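Local structure of conserved Hypothetical Protein TT1486 (Thermus thermophilus, 2CU5) at residues N18-R21 and K22-A26; D74-E78 and G79-A83; L103-G106 and R107-V111. The protein is of unknown function but belongs to the UPF0047 (YjbQ) family and may act as a secondary thiamine-phosphate synthase. One frame throughout, in Å; residues are numbered along the deposited sequence.

Contact 1 of 3, residues N18-R21 and K22-A26; sequences NITR and KVEAA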
ATOM      1  N   ASN A  18       3.646 -13.359  12.290  1.00 16.48           N
ATOM      2  CA  ASN A  18       2.542 -14.006  11.588  1.00 16.08           C
ATOM      3  C   ASN A  18       1.271 -13.903  12.435  1.00 15.12           C
ATOM      4  O   ASN A  18       1.159 -14.547  13.474  1.00 17.39           O
ATOM      5  CB  ASN A  18       2.884 -15.477  11.344  1.00 15.47           C
ATOM      6  CG  ASN A  18       1.920 -16.145  10.385  1.00 13.95           C
ATOM      7  OD1 ASN A  18       0.723 -15.868  10.404  1.00 16.20           O
ATOM      8  ND2 ASN A  18       2.438 -17.032   9.541  1.00 16.30           N
ATOM      9  N   ILE A  19       0.316 -13.099  11.988  1.00 16.55           N
ATOM     10  CA  ILE A  19      -0.928 -12.911  12.730  1.00 16.95           C
ATOM     11  C   ILE A  19      -2.136 -13.506  12.015  1.00 17.08           C
ATOM     12  O   ILE A  19      -3.281 -13.198  12.344  1.00 16.91           O
ATOM     13  CB  ILE A  19      -1.199 -11.418  12.955  1.00 17.21           C
ATOM     14  CG1 ILE A  19      -1.351 -10.721  11.596  1.00 14.32           C
ATOM     15  CG2 ILE A  19      -0.057 -10.800  13.778  1.00 17.86           C
ATOM     16  CD1 ILE A  19      -1.784  -9.274  11.674  1.00 14.57           C
ATOM     17  N   THR A  20      -1.876 -14.359  11.035  1.00 17.48           N
ATOM     18  CA  THR A  20      -2.939 -14.979  10.257  1.00 18.79           C
ATOM     19  C   THR A  20      -3.976 -15.667  11.141  1.00 18.62           C
ATOM     20  O   THR A  20      -5.172 -15.388  11.040  1.00 17.21           O
ATOM     21  CB  THR A  20      -2.364 -16.024   9.273  1.00 18.10           C
ATOM     22  OG1 THR A  20      -1.274 -15.448   8.541  1.00 19.96           O
ATOM     23  CG2 THR A  20      -3.432 -16.477   8.285  1.00 18.82           C
ATOM     24  N   ARG A  21      -3.513 -16.559  12.009  1.00 20.03           N
ATOM     25  CA  ARG A  21      -4.413 -17.300  12.885  1.00 20.74           C
ATOM     26  C   ARG A  21      -5.116 -16.423  13.910  1.00 20.60           C
ATOM     27  O   ARG A  21      -6.293 -16.640  14.205  1.00 21.21           O
ATOM     28  CB  ARG A  21      -3.658 -18.437  13.585  1.00 22.76           C
ATOM     29  CG  ARG A  21      -4.526 -19.284  14.512  1.00 25.40           C
ATOM     30  CD  ARG A  21      -5.827 -19.706  13.836  1.00 25.25           C
ATOM     31  NE  ARG A  21      -5.604 -20.380  12.558  1.00 25.49           N
ATOM     32  CZ  ARG A  21      -5.006 -21.558  12.424  1.00 27.68           C
ATOM     33  NH1 ARG A  21      -4.561 -22.208  13.491  1.00 28.14           N
ATOM     34  NH2 ARG A  21      -4.861 -22.095  11.217  1.00 29.57           N
ATOM     35  N   LYS A  22      -4.413 -15.437  14.459  1.00 20.29           N
ATOM     36  CA  LYS A  22      -5.037 -14.549  15.439  1.00 19.68           C
ATOM     37  C   LYS A  22      -6.138 -13.700  14.799  1.00 19.53           C
ATOM     38  O   LYS A  22      -7.144 -13.385  15.445  1.00 17.90           O
ATOM     39  CB  LYS A  22      -3.982 -13.665  16.121  1.00 21.08           C
ATOM     40  CG  LYS A  22      -3.150 -14.450  17.138  1.00 23.76           C
ATOM     41  CD  LYS A  22      -2.183 -13.589  17.931  1.00 23.49           C
ATOM     42  CE  LYS A  22      -1.416 -14.440  18.940  1.00 24.35           C
ATOM     43  NZ  LYS A  22      -0.465 -13.648  19.772  1.00 24.16           N
ATOM     44  N   VAL A  23      -5.954 -13.326  13.534  1.00 18.11           N
ATOM     45  CA  VAL A  23      -6.977 -12.557  12.831  1.00 17.72           C
ATOM     46  C   VAL A  23      -8.172 -13.479  12.597  1.00 16.64           C
ATOM     47  O   VAL A  23      -9.312 -13.098  12.831  1.00 19.63           O
ATOM     48  CB  VAL A  23      -6.490 -12.057  11.450  1.00 17.82           C
ATOM     49  CG1 VAL A  23      -7.681 -11.559  10.624  1.00 17.76           C
ATOM     50  CG2 VAL A  23      -5.485 -10.925  11.623  1.00 16.11           C
ATOM     51  N   GLU A  24      -7.903 -14.696  12.133  1.00 18.08           N
ATOM     52  CA  GLU A  24      -8.967 -15.662  11.861  1.00 19.31           C
ATOM     53  C   GLU A  24      -9.779 -15.970  13.115  1.00 20.82           C
ATOM     54  O   GLU A  24     -10.997 -16.156  13.047  1.00 19.95           O
ATOM     55  CB  GLU A  24      -8.383 -16.958  11.286  1.00 19.86           C
ATOM     56  CG  GLU A  24      -7.713 -16.774   9.929  1.00 20.34           C
ATOM     57  CD  GLU A  24      -7.114 -18.049   9.365  1.00 19.65           C
ATOM     58  OE1 GLU A  24      -6.501 -18.817  10.132  1.00 20.70           O
ATOM     59  OE2 GLU A  24      -7.235 -18.275   8.144  1.00 21.20           O
ATOM     60  N   ALA A  25      -9.107 -16.021  14.260  1.00 22.40           N
ATOM     61  CA  ALA A  25      -9.788 -16.309  15.515  1.00 23.48           C
ATOM     62  C   ALA A  25     -10.765 -15.196  15.871  1.00 24.58           C
ATOM     63  O   ALA A  25     -11.701 -15.410  16.642  1.00 26.12           O
ATOM     64  CB  ALA A  25      -8.769 -16.498  16.638  1.00 25.60           C
ATOM     65  N   ALA A  26     -10.557 -14.009  15.309  1.00 23.36           N
ATOM     66  CA  ALA A  26     -11.436 -12.881  15.589  1.00 23.44           C
ATOM     67  C   ALA A  26     -12.603 -12.789  14.608  1.00 23.52           C
ATOM     68  O   ALA A  26     -13.504 -11.968  14.786  1.00 23.82           O
ATOM     69  CB  ALA A  26     -10.640 -11.580  15.567  1.00 24.25           C
TER
HETATM   70  O   HOH W   1      -1.502 -15.585  14.456  1.00 18.69           O
HETATM   71  O   HOH W   2      -3.996 -19.744   9.503  1.00 27.03           O

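Contact 2 of 3, residues D74-E78 and G79-A83; sequences DRHLE and GNSHA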
ATOM      1  N   ASP A  74      18.698  13.249   9.227  1.00 28.11           N
ATOM      2  CA  ASP A  74      17.407  13.141   9.903  1.00 27.17           C
ATOM      3  C   ASP A  74      17.216  14.329  10.843  1.00 28.27           C
ATOM      4  O   ASP A  74      18.160  14.774  11.500  1.00 27.37           O
ATOM      5  CB  ASP A  74      17.317  11.844  10.721  1.00 25.55           C
ATOM      6  CG  ASP A  74      16.817  10.658   9.905  1.00 24.70           C
ATOM      7  OD1 ASP A  74      16.442  10.843   8.730  1.00 23.01           O
ATOM      8  OD2 ASP A  74      16.796   9.534  10.453  1.00 23.55           O
ATOM      9  N   ARG A  75      15.988  14.833  10.901  1.00 27.80           N
ATOM     10  CA  ARG A  75      15.645  15.956  11.762  1.00 30.12           C
ATOM     11  C   ARG A  75      14.859  15.441  12.963  1.00 30.03           C
ATOM     12  O   ARG A  75      14.741  16.119  13.984  1.00 29.33           O
ATOM     13  CB  ARG A  75      14.798  16.964  10.992  1.00 33.14           C
ATOM     14  CG  ARG A  75      15.513  17.621   9.830  1.00 37.31           C
ATOM     15  CD  ARG A  75      16.452  18.704  10.310  1.00 40.22           C
ATOM     16  NE  ARG A  75      17.032  19.439   9.192  1.00 44.51           N
ATOM     17  CZ  ARG A  75      17.515  20.674   9.281  1.00 47.02           C
ATOM     18  NH1 ARG A  75      17.484  21.319  10.440  1.00 47.05           N
ATOM     19  NH2 ARG A  75      18.026  21.267   8.208  1.00 47.90           N
ATOM     20  N   HIS A  76      14.319  14.234  12.823  1.00 29.63           N
ATOM     21  CA  HIS A  76      13.545  13.599  13.884  1.00 30.60           C
ATOM     22  C   HIS A  76      14.528  13.017  14.899  1.00 32.05           C
ATOM     23  O   HIS A  76      15.030  11.903  14.736  1.00 32.88           O
ATOM     24  CB  HIS A  76      12.664  12.495  13.291  1.00 27.61           C
ATOM     25  CG  HIS A  76      11.709  11.888  14.270  1.00 25.79           C
ATOM     26  ND1 HIS A  76      10.791  12.634  14.977  1.00 25.18           N
ATOM     27  CD2 HIS A  76      11.512  10.601  14.639  1.00 24.74           C
ATOM     28  CE1 HIS A  76      10.069  11.832  15.739  1.00 24.48           C
ATOM     29  NE2 HIS A  76      10.486  10.594  15.553  1.00 24.02           N
ATOM     30  N   LEU A  77      14.794  13.800  15.941  1.00 33.89           N
ATOM     31  CA  LEU A  77      15.731  13.450  17.007  1.00 35.30           C
ATOM     32  C   LEU A  77      15.551  12.065  17.623  1.00 35.95           C
ATOM     33  O   LEU A  77      16.530  11.362  17.888  1.00 35.74           O
ATOM     34  CB  LEU A  77      15.651  14.509  18.109  1.00 36.25           C
ATOM     35  CG  LEU A  77      15.824  15.951  17.619  1.00 37.11           C
ATOM     36  CD1 LEU A  77      15.625  16.916  18.778  1.00 37.73           C
ATOM     37  CD2 LEU A  77      17.204  16.120  17.003  1.00 36.56           C
ATOM     38  N   GLU A  78      14.298  11.687  17.854  1.00 35.53           N
ATOM     39  CA  GLU A  78      13.961  10.399  18.448  1.00 35.72           C
ATOM     40  C   GLU A  78      14.686   9.230  17.781  1.00 34.26           C
ATOM     41  O   GLU A  78      14.837   8.162  18.374  1.00 33.57           O
ATOM     42  CB  GLU A  78      12.447  10.197  18.396  1.00 37.60           C
ATOM     43  CG  GLU A  78      11.667  11.254  19.184  1.00 40.70           C
ATOM     44  CD  GLU A  78      11.766  12.654  18.588  1.00 41.47           C
ATOM     45  OE1 GLU A  78      11.371  13.624  19.270  1.00 43.03           O
ATOM     46  OE2 GLU A  78      12.227  12.793  17.436  1.00 42.95           O
ATOM     47  N   GLY A  79      15.124   9.435  16.543  1.00 32.49           N
ATOM     48  CA  GLY A  79      15.864   8.403  15.839  1.00 30.58           C
ATOM     49  C   GLY A  79      15.117   7.237  15.214  1.00 28.24           C
ATOM     50  O   GLY A  79      15.739   6.241  14.850  1.00 28.26           O
ATOM     51  N   ASN A  80      13.799   7.337  15.078  1.00 25.84           N
ATOM     52  CA  ASN A  80      13.044   6.247  14.476  1.00 23.92           C
ATOM     53  C   ASN A  80      12.471   6.589  13.102  1.00 22.04           C
ATOM     54  O   ASN A  80      11.531   5.946  12.646  1.00 19.60           O
ATOM     55  CB  ASN A  80      11.907   5.791  15.407  1.00 24.26           C
ATOM     56  CG  ASN A  80      11.051   6.940  15.893  1.00 23.87           C
ATOM     57  OD1 ASN A  80      10.748   7.862  15.144  1.00 26.50           O
ATOM     58  ND2 ASN A  80      10.647   6.883  17.156  1.00 29.87           N
ATOM     59  N   SER A  81      13.024   7.600  12.440  1.00 21.10           N
ATOM     60  CA  SER A  81      12.524   7.961  11.118  1.00 21.14           C
ATOM     61  C   SER A  81      12.599   6.771  10.168  1.00 20.64           C
ATOM     62  O   SER A  81      11.741   6.614   9.297  1.00 21.11           O
ATOM     63  CB  SER A  81      13.310   9.144  10.542  1.00 21.18           C
ATOM     64  OG  SER A  81      12.904  10.355  11.160  1.00 23.08           O
ATOM     65  N   HIS A  82      13.619   5.934  10.341  1.00 20.22           N
ATOM     66  CA  HIS A  82      13.786   4.752   9.497  1.00 19.93           C
ATOM     67  C   HIS A  82      12.552   3.854   9.584  1.00 20.01           C
ATOM     68  O   HIS A  82      12.137   3.261   8.588  1.00 19.88           O
ATOM     69  CB  HIS A  82      15.015   3.946   9.929  1.00 21.55           C
ATOM     70  CG  HIS A  82      14.847   3.254  11.245  1.00 21.70           C
ATOM     71  ND1 HIS A  82      14.719   3.937  12.435  1.00 23.58           N
ATOM     72  CD2 HIS A  82      14.753   1.939  11.554  1.00 22.75           C
ATOM     73  CE1 HIS A  82      14.552   3.075  13.421  1.00 22.62           C
ATOM     74  NE2 HIS A  82      14.569   1.855  12.914  1.00 23.13           N
ATOM     75  N   ALA A  83      11.979   3.754  10.782  1.00 18.80           N
ATOM     76  CA  ALA A  83      10.796   2.926  11.003  1.00 18.78           C
ATOM     77  C   ALA A  83       9.546   3.594  10.448  1.00 17.80           C
ATOM     78  O   ALA A  83       8.609   2.920  10.015  1.00 18.06           O
ATOM     79  CB  ALA A  83      10.626   2.646  12.488  1.00 17.06           C
TER
HETATM   80  O   HOH W   3      15.125   9.646  13.062  1.00 25.78           O

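Contact 3 of 3, residues L103-G106 and R107-V111; sequences LRLG and RWQQV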
ATOM      1  N   LEU A 103      -9.203 -17.022   6.320  1.00 22.46           N
ATOM      2  CA  LEU A 103      -8.741 -16.103   5.292  1.00 20.12           C
ATOM      3  C   LEU A 103      -8.418 -16.852   4.005  1.00 20.48           C
ATOM      4  O   LEU A 103      -7.787 -17.906   4.039  1.00 21.78           O
ATOM      5  CB  LEU A 103      -7.503 -15.355   5.790  1.00 19.47           C
ATOM      6  CG  LEU A 103      -7.755 -14.406   6.965  1.00 20.51           C
ATOM      7  CD1 LEU A 103      -6.425 -13.957   7.577  1.00 19.70           C
ATOM      8  CD2 LEU A 103      -8.566 -13.220   6.483  1.00 19.34           C
ATOM      9  N   ARG A 104      -8.868 -16.309   2.874  1.00 21.16           N
ATOM     10  CA  ARG A 104      -8.613 -16.911   1.565  1.00 22.54           C
ATOM     11  C   ARG A 104      -7.318 -16.303   1.040  1.00 21.11           C
ATOM     12  O   ARG A 104      -7.282 -15.136   0.651  1.00 20.51           O
ATOM     13  CB  ARG A 104      -9.756 -16.603   0.595  1.00 25.64           C
ATOM     14  CG  ARG A 104     -11.122 -17.067   1.067  1.00 32.07           C
ATOM     15  CD  ARG A 104     -11.182 -18.577   1.292  1.00 37.85           C
ATOM     16  NE  ARG A 104     -11.113 -19.360   0.056  1.00 43.52           N
ATOM     17  CZ  ARG A 104      -9.987 -19.738  -0.546  1.00 45.96           C
ATOM     18  NH1 ARG A 104      -8.806 -19.411  -0.036  1.00 48.32           N
ATOM     19  NH2 ARG A 104     -10.042 -20.457  -1.661  1.00 47.65           N
ATOM     20  N   LEU A 105      -6.263 -17.104   1.028  1.00 20.70           N
ATOM     21  CA  LEU A 105      -4.952 -16.634   0.600  1.00 20.54           C
ATOM     22  C   LEU A 105      -4.292 -17.575  -0.392  1.00 22.02           C
ATOM     23  O   LEU A 105      -4.716 -18.722  -0.553  1.00 21.32           O
ATOM     24  CB  LEU A 105      -4.051 -16.505   1.828  1.00 20.54           C
ATOM     25  CG  LEU A 105      -4.610 -15.652   2.967  1.00 19.68           C
ATOM     26  CD1 LEU A 105      -3.759 -15.815   4.217  1.00 19.51           C
ATOM     27  CD2 LEU A 105      -4.650 -14.199   2.518  1.00 21.10           C
ATOM     28  N   GLY A 106      -3.242 -17.083  -1.044  1.00 21.77           N
ATOM     29  CA  GLY A 106      -2.510 -17.899  -1.992  1.00 21.13           C
ATOM     30  C   GLY A 106      -1.767 -18.983  -1.237  1.00 22.03           C
ATOM     31  O   GLY A 106      -1.655 -18.935  -0.009  1.00 20.08           O
ATOM     32  N   ARG A 107      -1.250 -19.961  -1.968  1.00 22.75           N
ATOM     33  CA  ARG A 107      -0.538 -21.077  -1.366  1.00 25.30           C
ATOM     34  C   ARG A 107       0.691 -20.689  -0.540  1.00 24.50           C
ATOM     35  O   ARG A 107       1.084 -21.422   0.368  1.00 25.24           O
ATOM     36  CB  ARG A 107      -0.134 -22.075  -2.457  1.00 29.07           C
ATOM     37  CG  ARG A 107       0.583 -23.296  -1.924  1.00 34.02           C
ATOM     38  CD  ARG A 107       1.178 -24.148  -3.035  1.00 39.26           C
ATOM     39  NE  ARG A 107       0.164 -24.763  -3.886  1.00 43.45           N
ATOM     40  CZ  ARG A 107       0.430 -25.703  -4.788  1.00 45.39           C
ATOM     41  NH1 ARG A 107       1.675 -26.132  -4.950  1.00 46.06           N
ATOM     42  NH2 ARG A 107      -0.546 -26.213  -5.531  1.00 45.57           N
ATOM     43  N   TRP A 108       1.296 -19.543  -0.842  1.00 22.93           N
ATOM     44  CA  TRP A 108       2.485 -19.112  -0.104  1.00 22.12           C
ATOM     45  C   TRP A 108       2.312 -17.790   0.624  1.00 22.05           C
ATOM     46  O   TRP A 108       3.295 -17.090   0.876  1.00 21.47           O
ATOM     47  CB  TRP A 108       3.679 -19.001  -1.050  1.00 22.09           C
ATOM     48  CG  TRP A 108       3.932 -20.250  -1.818  1.00 23.51           C
ATOM     49  CD1 TRP A 108       3.553 -20.515  -3.103  1.00 23.26           C
ATOM     50  CD2 TRP A 108       4.586 -21.429  -1.340  1.00 23.82           C
ATOM     51  NE1 TRP A 108       3.931 -21.789  -3.455  1.00 24.87           N
ATOM     52  CE2 TRP A 108       4.567 -22.373  -2.391  1.00 24.56           C
ATOM     53  CE3 TRP A 108       5.187 -21.782  -0.124  1.00 23.82           C
ATOM     54  CZ2 TRP A 108       5.127 -23.651  -2.262  1.00 25.43           C
ATOM     55  CZ3 TRP A 108       5.744 -23.055   0.003  1.00 25.61           C
ATOM     56  CH2 TRP A 108       5.709 -23.971  -1.063  1.00 23.40           C
ATOM     57  N   GLN A 109       1.074 -17.450   0.971  1.00 18.73           N
ATOM     58  CA  GLN A 109       0.802 -16.190   1.657  1.00 18.43           C
ATOM     59  C   GLN A 109       0.381 -16.335   3.111  1.00 18.10           C
ATOM     60  O   GLN A 109      -0.323 -17.273   3.481  1.00 17.55           O
ATOM     61  CB  GLN A 109      -0.295 -15.404   0.932  1.00 15.81           C
ATOM     62  CG  GLN A 109       0.055 -14.889  -0.452  1.00 17.72           C
ATOM     63  CD  GLN A 109      -1.111 -14.133  -1.063  1.00 18.91           C
ATOM     64  OE1 GLN A 109      -2.239 -14.626  -1.066  1.00 19.38           O
ATOM     65  NE2 GLN A 109      -0.850 -12.933  -1.578  1.00 18.74           N
ATOM     66  N   GLN A 110       0.823 -15.380   3.923  1.00 18.36           N
ATOM     67  CA  GLN A 110       0.498 -15.306   5.341  1.00 18.55           C
ATOM     68  C   GLN A 110       0.377 -13.818   5.673  1.00 17.68           C
ATOM     69  O   GLN A 110       0.999 -12.978   5.014  1.00 16.30           O
ATOM     70  CB  GLN A 110       1.603 -15.947   6.191  1.00 18.37           C
ATOM     71  CG  GLN A 110       1.665 -17.464   6.097  1.00 18.07           C
ATOM     72  CD  GLN A 110       0.520 -18.147   6.826  1.00 21.23           C
ATOM     73  OE1 GLN A 110       0.558 -18.313   8.043  1.00 20.97           O
ATOM     74  NE2 GLN A 110      -0.514 -18.534   6.083  1.00 21.60           N
ATOM     75  N   VAL A 111      -0.434 -13.486   6.673  1.00 15.80           N
ATOM     76  CA  VAL A 111      -0.607 -12.093   7.068  1.00 16.49           C
ATOM     77  C   VAL A 111       0.402 -11.757   8.157  1.00 17.09           C
ATOM     78  O   VAL A 111       0.468 -12.436   9.183  1.00 15.87           O
ATOM     79  CB  VAL A 111      -2.038 -11.834   7.591  1.00 15.37           C
ATOM     80  CG1 VAL A 111      -2.207 -10.369   7.953  1.00 15.62           C
ATOM     81  CG2 VAL A 111      -3.043 -12.238   6.534  1.00 14.39           C
TER
HETATM   82  O   HOH W   4      -1.690 -19.470   2.764  1.00 32.02           O

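Contact 1 of 3, residues N18-R21 and K22-A26
Arg-21 and Glu-24 form a salt bridge one helical turn apart: NE of Arg-21 donates to OE1 of Glu-24 at 3.0 Å, and the bond is nearly straight (174°). The carboxylate oxygen lies at the edge of the guanidinium, in its plane, and the two flat groups are only 6° from coplanar. In the arginine, CG stands anti to the backbone N (chi1 -179°), and the chain then bends at chi2 and chi3, which turns NE toward the Glu-24 carboxylate. OE1 also accepts from a water at 2.7 Å, which takes a weak bond from NH2 of Arg-21. The other carboxylate oxygen, OE2, accepts a hydrogen bond from the backbone N of Leu-103, so the two oxygens have different partners, OE1 within the helix and OE2 on strand 102-103.

At the start of the helix, OD1 of Asn-18 holds two donors of Thr-20, the backbone N at 3.1 Å and OG1 at 2.8 Å. ND2 of Asn-18 is hydrogen-bonded to OE1 of Gln-110, and OG1 of Thr-20 to the backbone N of Val-111. A second water bridges O of Asn-18 and N of Lys-22. Behind these bonds run the helical ones, among them N of Val-23 to O of Ile-19 at 2.9 Å.

Apolar packing lies beyond. CD1 of Ile-19 meets CG2 of Val-23 at 4.1 Å, and the pair leans on Val-9 and Leu-7 of strand 5-11. The side chains of Thr-20 and Glu-24 lie side by side, CG2 of Thr-20 near CD of Glu-24.

Together these features make an Asx turn leading into the first turn of a short amphipathic helix, with Ile-19 at the N-cap position and an i to i+3 salt bridge on its outer face.

Contact 2 of 3, residues D74-E78 and G79-A83
The side chain of His-76 meets Ser-81 at its first carbon: CB lies 3.0 Å from OG of Ser-81, a close approach to a hydroxyl whose own bond goes to Asp-58 of the second subunit. One atom further out, CG is 3.7 Å from the same OG. With CG anti to the backbone N (chi1 -173°), the ring is carried across toward the start of helix 81-90. Its ND1 is hydrogen-bonded to Thr-54 of the second subunit, and at the tip NE2 gives a weak bond to OD1 of Asn-80 at 2.8 Å, an oxygen whose position is less sure. Ring and amide planes stand 36° apart.

Beside the histidine, CB of Ser-81 sits 3.5 Å from OD2 of Asp-74, whose salt bridge is to Arg-62 of the second subunit. A water accepts from N of Ser-81 at 3.0 Å and lies close to O of His-76, linking the loop to the helix start.

The backbone from His-76 to Gly-79 forms a type I beta turn, with Gly-79 in a left-handed conformation; the turn delivers the chain into helix 81-90 at a subunit interface.

Contact 3 of 3, residues L103-G106 and R107-V111
Gly-106 and Gln-109 close a local beta turn, type I, in the connection that leaves strand 102-103 and enters strand 110-115, passing from the larger antiparallel sheet to the smaller one. The turn is tied twice. N of Gln-109 gives a long bond to O of Gly-106, 3.3 Å, coming from above the carbonyl plane; in return the side chain reaches back, and OE1 of Gln-109 accepts a hydrogen bond from N of Gly-106 at 2.7 Å. The glutamine starts with CG anti to its carbonyl carbon (chi1 -67°) and then runs straight, which lays the amide against the Gly-106 backbone. Its NE2 points to the neighbouring chain, bonding to O of Val-38 of the third subunit. Replacing Gln-109 with a leucine is likely to leave the Gly-106 N-H without its side-chain acceptor and to lose the bond to Val-38 O of the third subunit. A water joins O of Gly-106 and O of Gln-109.

Further in, CD1 of Leu-103 touches CG2 of Val-111 at 3.9 Å, the two side chains crossing at about a right angle. Leu-103 rests on Thr-20 and Val-23 of helix 20-25, and Val-111 on Leu-94 and Leu-96 of strand 93-99, while Phe-37 of the third subunit packs on Leu-105.

Overall arrangement
The three contacts follow one another along the chain, each closed before the next begins, yet contacts 1 and 3 are spatial neighbours. Their centres are about 12 Å apart, and their residues touch, so helix 20-25 is joined directly to strand 110-115 of the three-stranded sheet. Contact 2 stands apart, its centre about 31 Å from that of contact 1 and 33 Å from that of contact 3, on the opposite side of the chain's centre. Contact 2 meets the second subunit and contact 3 the third, whereas contact 1 touches neither; the contacts thus differ in setting, contact 1 lying within one chain and contacts 2 and 3 at boundaries between subunits of the three-chain assembly.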